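Local coordinates for protein HhaI Restriction Endonuclease (PDB 6UKF) that recognises the double-stranded DNA sequence GCGC and, as a type II restriction endonuclease, cleaves within it, at residues 13-18 / 249-253; 51-57 / 229-235; 110-114 / 148-152. Where two conformers were deposited one is given. Numbering follows the deposited sequence.

Contact 1 (13-18 / 249-253); sequences YLNKTY and RKAFE. With EDO (1,2-ethanediol), chain J.
The helical segments 13-18 and 249-253 do not pack backbone to backbone. Their axes stay 13.7 Å apart at closest approach and cross at -76°, and the nearest CA atoms, those of Tyr-18 and Glu-253, are 8.4 Å apart. Long side chains bridge the gap. Arg-249 leaves its helix with chi1 t, then bends through chi2 p and chi3 p, which brings the guanidinium edge-on to two tyrosine hydroxyls. Arg-249 NH1 donates to Tyr-13 OH at 3.0 Å and to Tyr-18 OH at 2.9 Å. Tyr-13 is t and Tyr-18 is m, so the rings leave the helix differently yet converge on this arginine. Tyr-18 OH donates to Glu-253 OE2 at 2.8 Å, although the position of this oxygen is less certain. The segments are the end of helix 3-18 and part of helix 242-255, both lying against the mixed sheet that includes strands 43-47 and 136-140. The setting is consistent with a PD-(D/E)XK nuclease core. Phe-252, chi1 t, turns its edge to the Tyr-18 face in a T-shaped pair, with centroids 5.3 Å apart and planes at 71°. Phe-252 CZ meets Leu-14 CD2 at 3.9 Å, and both side chains reach Ile-45 and Ile-138.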
loop_
_atom_site.group_PDB
_atom_site.type_symbol
_atom_site.label_atom_id
_atom_site.label_comp_id
_atom_site.label_asym_id
_atom_site.label_seq_id
_atom_site.Cartn_x
_atom_site.Cartn_y
_atom_site.Cartn_z
ATOM N N TYR A 13 -10.662 6.725 17.316
ATOM C CA TYR A 13 -10.680 5.880 18.502
ATOM C C TYR A 13 -9.459 6.134 19.375
ATOM O O TYR A 13 -9.570 6.264 20.600
ATOM C CB TYR A 13 -10.735 4.408 18.094
ATOM C CG TYR A 13 -10.522 3.468 19.256
ATOM C CD1 TYR A 13 -11.547 3.204 20.151
ATOM C CD2 TYR A 13 -9.295 2.852 19.464
ATOM C CE1 TYR A 13 -11.359 2.351 21.222
ATOM C CE2 TYR A 13 -9.096 1.998 20.530
ATOM C CZ TYR A 13 -10.132 1.749 21.408
ATOM O OH TYR A 13 -9.944 0.898 22.473
ATOM N N LEU A 14 -8.277 6.190 18.763
ATOM C CA LEU A 14 -7.057 6.393 19.537
ATOM C C LEU A 14 -7.104 7.711 20.297
ATOM O O LEU A 14 -6.782 7.766 21.488
ATOM C CB LEU A 14 -5.840 6.346 18.617
ATOM C CG LEU A 14 -5.485 4.955 18.095
ATOM C CD1 LEU A 14 -4.494 5.061 16.949
ATOM C CD2 LEU A 14 -4.929 4.093 19.215
ATOM N N ASN A 15 -7.504 8.786 19.621
ATOM C CA ASN A 15 -7.507 10.095 20.263
ATOM C C ASN A 15 -8.533 10.169 21.387
ATOM O O ASN A 15 -8.263 10.761 22.438
ATOM C CB ASN A 15 -7.737 11.183 19.214
ATOM C CG ASN A 15 -6.478 11.503 18.428
ATOM O OD1 ASN A 15 -5.397 11.654 18.999
ATOM N ND2 ASN A 15 -6.609 11.600 17.112
ATOM N N LYS A 16 -9.713 9.574 21.201
ATOM C CA LYS A 16 -10.726 9.649 22.250
ATOM C C LYS A 16 -10.402 8.727 23.420
ATOM O O LYS A 16 -10.808 9.004 24.554
ATOM C CB LYS A 16 -12.111 9.321 21.687
ATOM C CG LYS A 16 -12.379 7.839 21.518
ATOM N N THR A 17 -9.679 7.637 23.172
ATOM C CA THR A 17 -9.387 6.666 24.219
ATOM C C THR A 17 -8.134 7.024 25.006
ATOM O O THR A 17 -8.103 6.862 26.231
ATOM C CB THR A 17 -9.205 5.275 23.600
ATOM O OG1 THR A 17 -10.383 4.913 22.871
ATOM C CG2 THR A 17 -8.933 4.234 24.677
ATOM N N TYR A 18 -7.097 7.506 24.324
ATOM C CA TYR A 18 -5.789 7.693 24.930
ATOM C C TYR A 18 -5.319 9.135 24.927
ATOM O O TYR A 18 -4.201 9.405 25.380
ATOM C CB TYR A 18 -4.757 6.802 24.228
ATOM C CG TYR A 18 -5.002 5.340 24.495
ATOM C CD1 TYR A 18 -4.865 4.825 25.778
ATOM C CD2 TYR A 18 -5.385 4.476 23.480
ATOM C CE1 TYR A 18 -5.093 3.494 26.043
ATOM C CE2 TYR A 18 -5.613 3.135 23.737
ATOM C CZ TYR A 18 -5.465 2.654 25.024
ATOM O OH TYR A 18 -5.687 1.327 25.298
ATOM N N ARG A 249 -2.174 -4.911 24.637
ATOM C CA ARG A 249 -2.770 -3.619 24.951
ATOM C C ARG A 249 -1.975 -2.916 26.045
ATOM O O ARG A 249 -1.765 -1.700 25.987
ATOM C CB ARG A 249 -4.239 -3.787 25.343
ATOM C CG ARG A 249 -4.993 -2.466 25.522
ATOM C CD ARG A 249 -5.039 -1.627 24.240
ATOM N NE ARG A 249 -6.078 -2.048 23.301
ATOM C CZ ARG A 249 -7.151 -1.327 22.972
ATOM N NH1 ARG A 249 -7.356 -0.123 23.494
ATOM N NH2 ARG A 249 -8.025 -1.812 22.104
ATOM N N LYS A 250 -1.504 -3.669 27.041
ATOM C CA LYS A 250 -0.676 -3.064 28.079
ATOM C C LYS A 250 0.656 -2.588 27.518
ATOM O O LYS A 250 1.168 -1.545 27.935
ATOM C CB LYS A 250 -0.486 -4.044 29.229
ATOM C CG LYS A 250 -1.734 -4.141 30.069
ATOM C CD LYS A 250 -1.557 -5.013 31.286
ATOM C CE LYS A 250 -2.647 -4.724 32.298
ATOM N NZ LYS A 250 -2.485 -5.568 33.505
ATOM N N ALA A 251 1.223 -3.320 26.558
ATOM C CA ALA A 251 2.452 -2.860 25.921
ATOM C C ALA A 251 2.237 -1.519 25.232
ATOM O O ALA A 251 3.095 -0.633 25.297
ATOM C CB ALA A 251 2.946 -3.897 24.914
ATOM N N PHE A 252 1.098 -1.356 24.556
ATOM C CA PHE A 252 0.794 -0.079 23.921
ATOM C C PHE A 252 0.636 1.021 24.959
ATOM O O PHE A 252 1.157 2.130 24.790
ATOM C CB PHE A 252 -0.486 -0.206 23.098
ATOM C CG PHE A 252 -0.878 1.060 22.395
ATOM C CD1 PHE A 252 -0.129 1.532 21.331
ATOM C CD2 PHE A 252 -1.992 1.780 22.794
ATOM C CE1 PHE A 252 -0.482 2.694 20.676
ATOM C CE2 PHE A 252 -2.348 2.949 22.143
ATOM C CZ PHE A 252 -1.594 3.402 21.082
ATOM N N GLU A 253 -0.086 0.730 26.038
ATOM C CA GLU A 253 -0.288 1.717 27.088
ATOM C C GLU A 253 1.022 2.099 27.753
ATOM O O GLU A 253 1.182 3.245 28.190
ATOM C CB GLU A 253 -1.315 1.185 28.083
ATOM C CG GLU A 253 -2.700 1.159 27.459
ATOM C CD GLU A 253 -3.757 0.525 28.327
ATOM O OE1 GLU A 253 -3.441 0.101 29.457
ATOM O OE2 GLU A 253 -4.916 0.454 27.865
HETATM C C1 EDO J . -5.849 -1.616 31.178
HETATM O O1 EDO J . -4.734 -2.314 30.609
HETATM C C2 EDO J . -6.246 -0.464 30.264
HETATM O O2 EDO J . -7.425 0.167 30.774
#

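Contact 2 (51-57 / 229-235); sequences HSQCGQF and NVIFSIS. With EDO (1,2-ethanediol), chain E; nucleotides of chain B; nucleotides of chain C.
Segments 51-57 and 229-235 are extended, antiparallel neighbours in a sheet. Their axes come within 4.3 Å, with N-to-C directions at 147°. Ser-52 and Ile-234 form a hydrogen-bonded pair, with Ser-52 N to Ile-234 O at 3.2 Å and Ile-234 N to Ser-52 O at 2.8 Å. Gln-53 with Ser-233 and Gln-56 with Ile-231 are non-hydrogen-bonded pairs. Between them the register slips by one in a beta bulge. Cys-54 N donates to Phe-232 O at 2.8 Å, while Phe-232 N donates to Gly-55 O at 3.0 Å. Cys-54 (phi/psi -151/47) and Gly-55 (112/161) thus both face Phe-232. The Gly-55 angles would jam a CB against the preceding carbonyl. Regular pairing resumes with Phe-57 N to Val-230 O at 2.9 Å.

Phe-57, chi1 p, lays its ring over Val-230, whose CB is 3.8 Å from the ring centroid in a CH-pi contact. Cys-54 CB meets Ile-234 CG2 at 3.6 Å on this side, where Trp-116 stacks on Phe-232. Gln-53 and Gln-56 project from the other face. Gln-53 (m, t) donates from NE2 to O6 of guanine DG5 of chain C at 3.1 Å, and its OE1 is held by Arg-155. Gln-56 (p, t) donates from NE2 to phosphate oxygen OP2 of DC7 of chain B at 2.8 Å. A water joins Gln-56 NE2 (3.0 Å) to Asn-229 OD1 (2.8 Å). The Phe-57, Val-230 and Ile-234 side is largely apolar, and the Gln-53 and Gln-56 side meets the DNA and reads the outer guanine of GCGC.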
loop_
_atom_site.group_PDB
_atom_site.type_symbol
_atom_site.label_atom_id
_atom_site.label_comp_id
_atom_site.label_asym_id
_atom_site.label_seq_id
_atom_site.Cartn_x
_atom_site.Cartn_y
_atom_site.Cartn_z
ATOM N N HIS A 51 -8.550 -7.577 5.785
ATOM C CA HIS A 51 -7.947 -8.119 4.569
ATOM C C HIS A 51 -7.193 -6.985 3.892
ATOM O O HIS A 51 -7.807 -6.088 3.305
ATOM C CB HIS A 51 -9.011 -8.701 3.646
ATOM C CG HIS A 51 -9.839 -9.764 4.294
ATOM N ND1 HIS A 51 -9.411 -11.069 4.413
ATOM C CD2 HIS A 51 -11.058 -9.713 4.878
ATOM C CE1 HIS A 51 -10.337 -11.779 5.032
ATOM N NE2 HIS A 51 -11.347 -10.979 5.325
ATOM N N SER A 52 -5.867 -7.026 3.980
ATOM C CA SER A 52 -5.012 -5.944 3.529
ATOM C C SER A 52 -3.775 -6.522 2.857
ATOM O O SER A 52 -3.517 -7.726 2.906
ATOM C CB SER A 52 -4.552 -5.077 4.709
ATOM O OG SER A 52 -5.647 -4.506 5.395
ATOM N N GLN A 53 -3.000 -5.640 2.245
ATOM C CA GLN A 53 -1.645 -5.945 1.818
ATOM C C GLN A 53 -0.691 -5.265 2.793
ATOM O O GLN A 53 -1.110 -4.492 3.657
ATOM C CB GLN A 53 -1.441 -5.547 0.358
ATOM C CG GLN A 53 -2.354 -6.375 -0.552
ATOM C CD GLN A 53 -2.291 -5.977 -2.008
ATOM O OE1 GLN A 53 -1.685 -6.673 -2.822
ATOM N NE2 GLN A 53 -2.936 -4.865 -2.350
ATOM N N CYS A 54 0.566 -5.690 2.768
ATOM C CA CYS A 54 1.454 -5.363 3.876
ATOM C C CYS A 54 2.924 -5.257 3.465
ATOM O O CYS A 54 3.804 -5.838 4.102
ATOM C CB CYS A 54 1.240 -6.359 5.015
ATOM S SG CYS A 54 1.524 -5.678 6.648
ATOM N N GLY A 55 3.209 -4.547 2.382
ATOM C CA GLY A 55 4.576 -4.308 1.969
ATOM C C GLY A 55 4.920 -5.031 0.671
ATOM O O GLY A 55 4.255 -5.983 0.256
ATOM N N GLN A 56 5.992 -4.560 0.030
ATOM C CA GLN A 56 6.390 -5.094 -1.266
ATOM C C GLN A 56 7.841 -4.735 -1.559
ATOM O O GLN A 56 8.441 -3.889 -0.896
ATOM C CB GLN A 56 5.510 -4.524 -2.380
ATOM C CG GLN A 56 5.645 -3.012 -2.547
ATOM C CD GLN A 56 5.168 -2.549 -3.896
ATOM O OE1 GLN A 56 3.968 -2.501 -4.155
ATOM N NE2 GLN A 56 6.107 -2.230 -4.780
ATOM N N PHE A 57 8.386 -5.382 -2.591
ATOM C CA PHE A 57 9.632 -4.951 -3.216
ATOM C C PHE A 57 9.657 -5.458 -4.655
ATOM O O PHE A 57 9.199 -6.568 -4.936
ATOM C CB PHE A 57 10.886 -5.399 -2.445
ATOM C CG PHE A 57 10.938 -6.868 -2.116
ATOM C CD1 PHE A 57 11.539 -7.771 -2.982
ATOM C CD2 PHE A 57 10.426 -7.340 -0.917
ATOM C CE1 PHE A 57 11.607 -9.117 -2.666
ATOM C CE2 PHE A 57 10.490 -8.685 -0.599
ATOM C CZ PHE A 57 11.082 -9.573 -1.471
ATOM N N ASN A 229 6.341 -7.154 -8.526
ATOM C CA ASN A 229 6.810 -7.035 -7.138
ATOM C C ASN A 229 6.399 -8.244 -6.309
ATOM O O ASN A 229 5.317 -8.822 -6.532
ATOM C CB ASN A 229 6.281 -5.761 -6.459
ATOM C CG ASN A 229 4.855 -5.395 -6.831
ATOM O OD1 ASN A 229 4.579 -4.248 -7.192
ATOM N ND2 ASN A 229 3.934 -6.349 -6.737
ATOM N N VAL A 230 7.297 -8.639 -5.421
ATOM C CA VAL A 230 6.902 -9.460 -4.291
ATOM C C VAL A 230 6.040 -8.595 -3.389
ATOM O O VAL A 230 6.401 -7.454 -3.080
ATOM C CB VAL A 230 8.152 -9.961 -3.554
ATOM C CG1 VAL A 230 7.769 -10.705 -2.295
ATOM C CG2 VAL A 230 8.985 -10.840 -4.475
ATOM N N ILE A 231 4.883 -9.109 -2.989
ATOM C CA ILE A 231 3.929 -8.310 -2.226
ATOM C C ILE A 231 3.199 -9.221 -1.253
ATOM O O ILE A 231 2.851 -10.359 -1.580
ATOM C CB ILE A 231 2.992 -7.518 -3.166
ATOM C CG1 ILE A 231 2.010 -6.665 -2.362
ATOM C CG2 ILE A 231 2.259 -8.452 -4.125
ATOM C CD1 ILE A 231 1.417 -5.538 -3.166
ATOM N N PHE A 232 2.985 -8.715 -0.044
ATOM C CA PHE A 232 2.456 -9.503 1.056
ATOM C C PHE A 232 0.986 -9.193 1.281
ATOM O O PHE A 232 0.567 -8.035 1.231
ATOM C CB PHE A 232 3.262 -9.222 2.323
ATOM C CG PHE A 232 4.709 -9.571 2.179
ATOM C CD1 PHE A 232 5.628 -8.626 1.762
ATOM C CD2 PHE A 232 5.143 -10.868 2.398
ATOM C CE1 PHE A 232 6.959 -8.957 1.599
ATOM C CE2 PHE A 232 6.475 -11.202 2.239
ATOM C CZ PHE A 232 7.383 -10.245 1.839
ATOM N N SER A 233 0.209 -10.243 1.518
ATOM C CA SER A 233 -1.195 -10.128 1.867
ATOM C C SER A 233 -1.399 -10.676 3.270
ATOM O O SER A 233 -0.755 -11.652 3.669
ATOM C CB SER A 233 -2.073 -10.897 0.882
ATOM O OG SER A 233 -2.058 -10.272 -0.387
ATOM N N ILE A 234 -2.288 -10.037 4.021
ATOM C CA ILE A 234 -2.551 -10.427 5.395
ATOM C C ILE A 234 -4.051 -10.555 5.600
ATOM O O ILE A 234 -4.849 -9.832 4.995
ATOM C CB ILE A 234 -1.915 -9.452 6.417
ATOM C CG1 ILE A 234 -2.554 -8.063 6.340
ATOM C CG2 ILE A 234 -0.412 -9.374 6.183
ATOM C CD1 ILE A 234 -2.010 -7.090 7.378
ATOM N N SER A 235 -4.432 -11.502 6.455
ATOM C CA SER A 235 -5.826 -11.727 6.807
ATOM C C SER A 235 -5.913 -11.898 8.316
ATOM O O SER A 235 -5.232 -12.758 8.883
ATOM C CB SER A 235 -6.371 -12.969 6.102
ATOM O OG SER A 235 -7.759 -13.113 6.334
HETATM C C1 EDO E . -12.139 -5.654 2.922
HETATM O O1 EDO E . -11.890 -6.943 2.352
HETATM C C2 EDO E . -10.977 -5.252 3.826
HETATM O O2 EDO E . -10.984 -6.053 5.014
ATOM P P DA B 10 -5.198 -1.344 4.038
ATOM O OP1 DA B 10 -6.041 -1.225 5.246
ATOM O OP2 DA B 10 -3.752 -1.622 4.167
ATOM O "O5'" DA B 10 -5.758 -2.490 3.071
ATOM C "C5'" DA B 10 -7.148 -2.742 2.985
ATOM C "C4'" DA B 10 -7.705 -2.178 1.701
ATOM O "O4'" DA B 10 -7.017 -2.763 0.560
ATOM C "C3'" DA B 10 -9.188 -2.451 1.469
ATOM O "O3'" DA B 10 -9.763 -1.306 0.862
ATOM C "C2'" DA B 10 -9.184 -3.686 0.575
ATOM C "C1'" DA B 10 -7.937 -3.466 -0.265
ATOM N N9 DA B 10 -7.276 -4.680 -0.720
ATOM C C8 DA B 10 -6.958 -5.779 0.026
ATOM N N7 DA B 10 -6.337 -6.716 -0.649
ATOM C C5 DA B 10 -6.225 -6.186 -1.923
ATOM C C6 DA B 10 -5.663 -6.688 -3.110
ATOM N N6 DA B 10 -5.086 -7.888 -3.195
ATOM N N1 DA B 10 -5.721 -5.907 -4.210
ATOM C C2 DA B 10 -6.300 -4.704 -4.118
ATOM N N3 DA B 10 -6.861 -4.126 -3.058
ATOM C C4 DA B 10 -6.791 -4.930 -1.982
ATOM P P DC B 7 9.292 -0.641 -3.422
ATOM O OP1 DC B 7 10.395 -0.709 -2.435
ATOM O OP2 DC B 7 8.832 -1.855 -4.122
ATOM O "O5'" DC B 7 8.034 0.026 -2.699
ATOM C "C5'" DC B 7 8.249 1.183 -1.908
ATOM C "C4'" DC B 7 6.949 1.713 -1.344
ATOM O "O4'" DC B 7 6.164 2.304 -2.412
ATOM C "C3'" DC B 7 6.050 0.660 -0.679
ATOM O "O3'" DC B 7 5.607 1.160 0.580
ATOM C "C2'" DC B 7 4.915 0.468 -1.673
ATOM C "C1'" DC B 7 4.836 1.849 -2.324
ATOM N N1 DC B 7 4.236 1.842 -3.674
ATOM C C2 DC B 7 3.196 2.729 -3.974
ATOM O O2 DC B 7 2.809 3.527 -3.106
ATOM N N3 DC B 7 2.644 2.690 -5.211
ATOM C C4 DC B 7 3.093 1.816 -6.117
ATOM N N4 DC B 7 2.518 1.809 -7.323
ATOM C C5 DC B 7 4.152 0.911 -5.827
ATOM C C6 DC B 7 4.687 0.960 -4.607
ATOM P P DG C 5 -4.601 -4.437 -14.242
ATOM O OP1 DG C 5 -5.036 -4.026 -15.595
ATOM O OP2 DG C 5 -3.285 -5.087 -14.072
ATOM O "O5'" DG C 5 -4.685 -3.146 -13.326
ATOM C "C5'" DG C 5 -5.899 -2.423 -13.231
ATOM C "C4'" DG C 5 -5.704 -1.254 -12.306
ATOM O "O4'" DG C 5 -5.573 -1.741 -10.939
ATOM C "C3'" DG C 5 -4.425 -0.460 -12.588
ATOM O "O3'" DG C 5 -4.624 0.911 -12.347
ATOM C "C2'" DG C 5 -3.445 -1.077 -11.591
ATOM C "C1'" DG C 5 -4.376 -1.233 -10.392
ATOM N N9 DG C 5 -3.890 -2.098 -9.345
ATOM C C8 DG C 5 -3.293 -3.327 -9.462
ATOM N N7 DG C 5 -2.947 -3.841 -8.311
ATOM C C5 DG C 5 -3.341 -2.882 -7.380
ATOM C C6 DG C 5 -3.227 -2.866 -5.965
ATOM O O6 DG C 5 -2.735 -3.724 -5.221
ATOM N N1 DG C 5 -3.750 -1.696 -5.420
ATOM C C2 DG C 5 -4.309 -0.673 -6.143
ATOM N N2 DG C 5 -4.759 0.375 -5.441
ATOM N N3 DG C 5 -4.422 -0.677 -7.460
ATOM C C4 DG C 5 -3.916 -1.806 -8.008
HETATM O O HOH W 1 5.651 -1.762 -7.720
#

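Contact 3 (110-114 / 148-152); sequences ESVFV and FNVSC. With CA (calcium ion), chain R; EDO (1,2-ethanediol), chain F.
This is a helix-on-sheet contact, in which residues 110-114 of helix 110-123 rest on strand 148-156 of the antiparallel sheet. The short axes lie 7.8 Å apart and nearly perpendicular, at 97°. The closest CA atoms, those of Glu-110 and Val-150, are 6.3 Å apart. Glu-110 extends fully (chi1 t, chi2 t), and its OE2 accepts the backbone Val-150 N at 2.8 Å. Phe-113, chi1 m, points at the strand. Its CB touches Val-150 CG1 at 3.7 Å, and its ring face receives Cys-152. Cys-152 CB stands 3.4 Å from the Phe-113 centroid in a CH-pi contact, and SG, with chi1 t, lies obliquely at 4.3 Å from it. Val-114 CG2 meets Val-150 CG2 at 3.8 Å. Ser-151, between Val-150 and Cys-152, points away from the helix. Ser-151 OG (chi1 p) binds the calcium ion CA at 2.8 Å. Thus the strand has one face packed against a helix, while the other carries part of a calcium site completed on the protein side by Thr-153.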
loop_
_atom_site.group_PDB
_atom_site.type_symbol
_atom_site.label_atom_id
_atom_site.label_comp_id
_atom_site.label_asym_id
_atom_site.label_seq_id
_atom_site.Cartn_x
_atom_site.Cartn_y
_atom_site.Cartn_z
ATOM N N GLU A 110 5.658 -19.393 6.419
ATOM C CA GLU A 110 4.998 -18.136 6.744
ATOM C C GLU A 110 5.886 -17.248 7.602
ATOM O O GLU A 110 5.835 -16.018 7.487
ATOM C CB GLU A 110 3.685 -18.439 7.461
ATOM C CG GLU A 110 2.795 -17.240 7.679
ATOM C CD GLU A 110 1.509 -17.603 8.389
ATOM O OE1 GLU A 110 1.398 -18.751 8.867
ATOM O OE2 GLU A 110 0.606 -16.744 8.461
ATOM N N SER A 111 6.720 -17.853 8.452
ATOM C CA SER A 111 7.593 -17.078 9.327
ATOM C C SER A 111 8.579 -16.220 8.545
ATOM O O SER A 111 8.978 -15.153 9.024
ATOM C CB SER A 111 8.348 -18.019 10.264
ATOM O OG SER A 111 9.081 -18.979 9.527
ATOM N N VAL A 112 9.003 -16.664 7.359
ATOM C CA VAL A 112 9.870 -15.824 6.532
ATOM C C VAL A 112 9.174 -14.511 6.211
ATOM O O VAL A 112 9.772 -13.430 6.287
ATOM C CB VAL A 112 10.274 -16.566 5.245
ATOM C CG1 VAL A 112 11.039 -15.631 4.310
ATOM C CG2 VAL A 112 11.095 -17.798 5.567
ATOM N N PHE A 113 7.898 -14.592 5.836
ATOM C CA PHE A 113 7.148 -13.405 5.455
ATOM C C PHE A 113 6.843 -12.542 6.667
ATOM O O PHE A 113 6.944 -11.313 6.601
ATOM C CB PHE A 113 5.858 -13.831 4.760
ATOM C CG PHE A 113 6.069 -14.811 3.640
ATOM C CD1 PHE A 113 7.150 -14.694 2.780
ATOM C CD2 PHE A 113 5.189 -15.858 3.455
ATOM C CE1 PHE A 113 7.337 -15.598 1.751
ATOM C CE2 PHE A 113 5.372 -16.763 2.430
ATOM C CZ PHE A 113 6.446 -16.633 1.579
ATOM N N VAL A 114 6.468 -13.168 7.783
ATOM C CA VAL A 114 6.263 -12.415 9.015
ATOM C C VAL A 114 7.540 -11.685 9.402
ATOM O O VAL A 114 7.507 -10.521 9.817
ATOM C CB VAL A 114 5.779 -13.346 10.141
ATOM C CG1 VAL A 114 5.809 -12.616 11.481
ATOM C CG2 VAL A 114 4.385 -13.861 9.833
ATOM N N PHE A 148 -2.275 -11.937 12.407
ATOM C CA PHE A 148 -2.525 -12.016 10.978
ATOM C C PHE A 148 -1.910 -13.272 10.386
ATOM O O PHE A 148 -0.775 -13.635 10.711
ATOM C CB PHE A 148 -1.932 -10.807 10.238
ATOM C CG PHE A 148 -2.767 -9.565 10.336
ATOM C CD1 PHE A 148 -3.874 -9.398 9.524
ATOM C CD2 PHE A 148 -2.442 -8.561 11.230
ATOM C CE1 PHE A 148 -4.646 -8.257 9.605
ATOM C CE2 PHE A 148 -3.211 -7.415 11.316
ATOM C CZ PHE A 148 -4.316 -7.264 10.502
ATOM N N ASN A 149 -2.676 -13.928 9.522
ATOM C CA ASN A 149 -2.119 -14.874 8.569
ATOM C C ASN A 149 -1.498 -14.094 7.418
ATOM O O ASN A 149 -1.991 -13.031 7.033
ATOM C CB ASN A 149 -3.220 -15.780 8.020
ATOM C CG ASN A 149 -3.873 -16.629 9.100
ATOM O OD1 ASN A 149 -5.096 -16.643 9.246
ATOM N ND2 ASN A 149 -3.055 -17.335 9.865
ATOM N N VAL A 150 -0.406 -14.624 6.871
ATOM C CA VAL A 150 0.361 -13.930 5.843
ATOM C C VAL A 150 0.607 -14.862 4.669
ATOM O O VAL A 150 0.898 -16.049 4.853
ATOM C CB VAL A 150 1.705 -13.405 6.393
ATOM C CG1 VAL A 150 2.427 -12.575 5.332
ATOM C CG2 VAL A 150 1.484 -12.598 7.659
ATOM N N SER A 151 0.491 -14.319 3.460
ATOM C CA SER A 151 0.917 -14.992 2.245
ATOM C C SER A 151 1.705 -14.005 1.393
ATOM O O SER A 151 1.711 -12.795 1.639
ATOM C CB SER A 151 -0.266 -15.566 1.454
ATOM O OG SER A 151 -1.080 -14.536 0.931
ATOM N N CYS A 152 2.374 -14.538 0.377
ATOM C CA CYS A 152 3.309 -13.760 -0.421
ATOM C C CYS A 152 3.192 -14.190 -1.872
ATOM O O CYS A 152 3.196 -15.387 -2.165
ATOM C CB CYS A 152 4.734 -13.989 0.093
ATOM S SG CYS A 152 6.020 -13.170 -0.838
HETATM CA CA CA R . -0.863 -13.809 -1.793
HETATM C C1 EDO F . -3.752 -13.727 3.310
HETATM O O1 EDO F . -3.472 -14.212 1.994
HETATM C C2 EDO F . -3.044 -14.599 4.339
HETATM O O2 EDO F . -3.478 -15.957 4.220
#

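The three contacts nest along the chain. Contact 1 joins its ends, contact 2 lies inside that loop, and contact 3 lies inside contact 2. Contacts 2 and 3 are neighbours, with centres 9 Å apart, because strands 228-236 and 148-156 adjoin in the antiparallel sheet. Ser-235 O lies 2.9 Å from Asn-149 N, and Ser-233 O lies 3.0 Å from Ser-151 N, both probable hydrogen bonds. Contact 1 lies against the mixed sheet, its centre about 26 Å from the centres of both others. Helix 242-255 follows strand 228-236, so the chain goes from the DNA-contacting sheet to a helix on the mixed sheet, where the nearest atom of contact 1 is about 13 Å from the DNA.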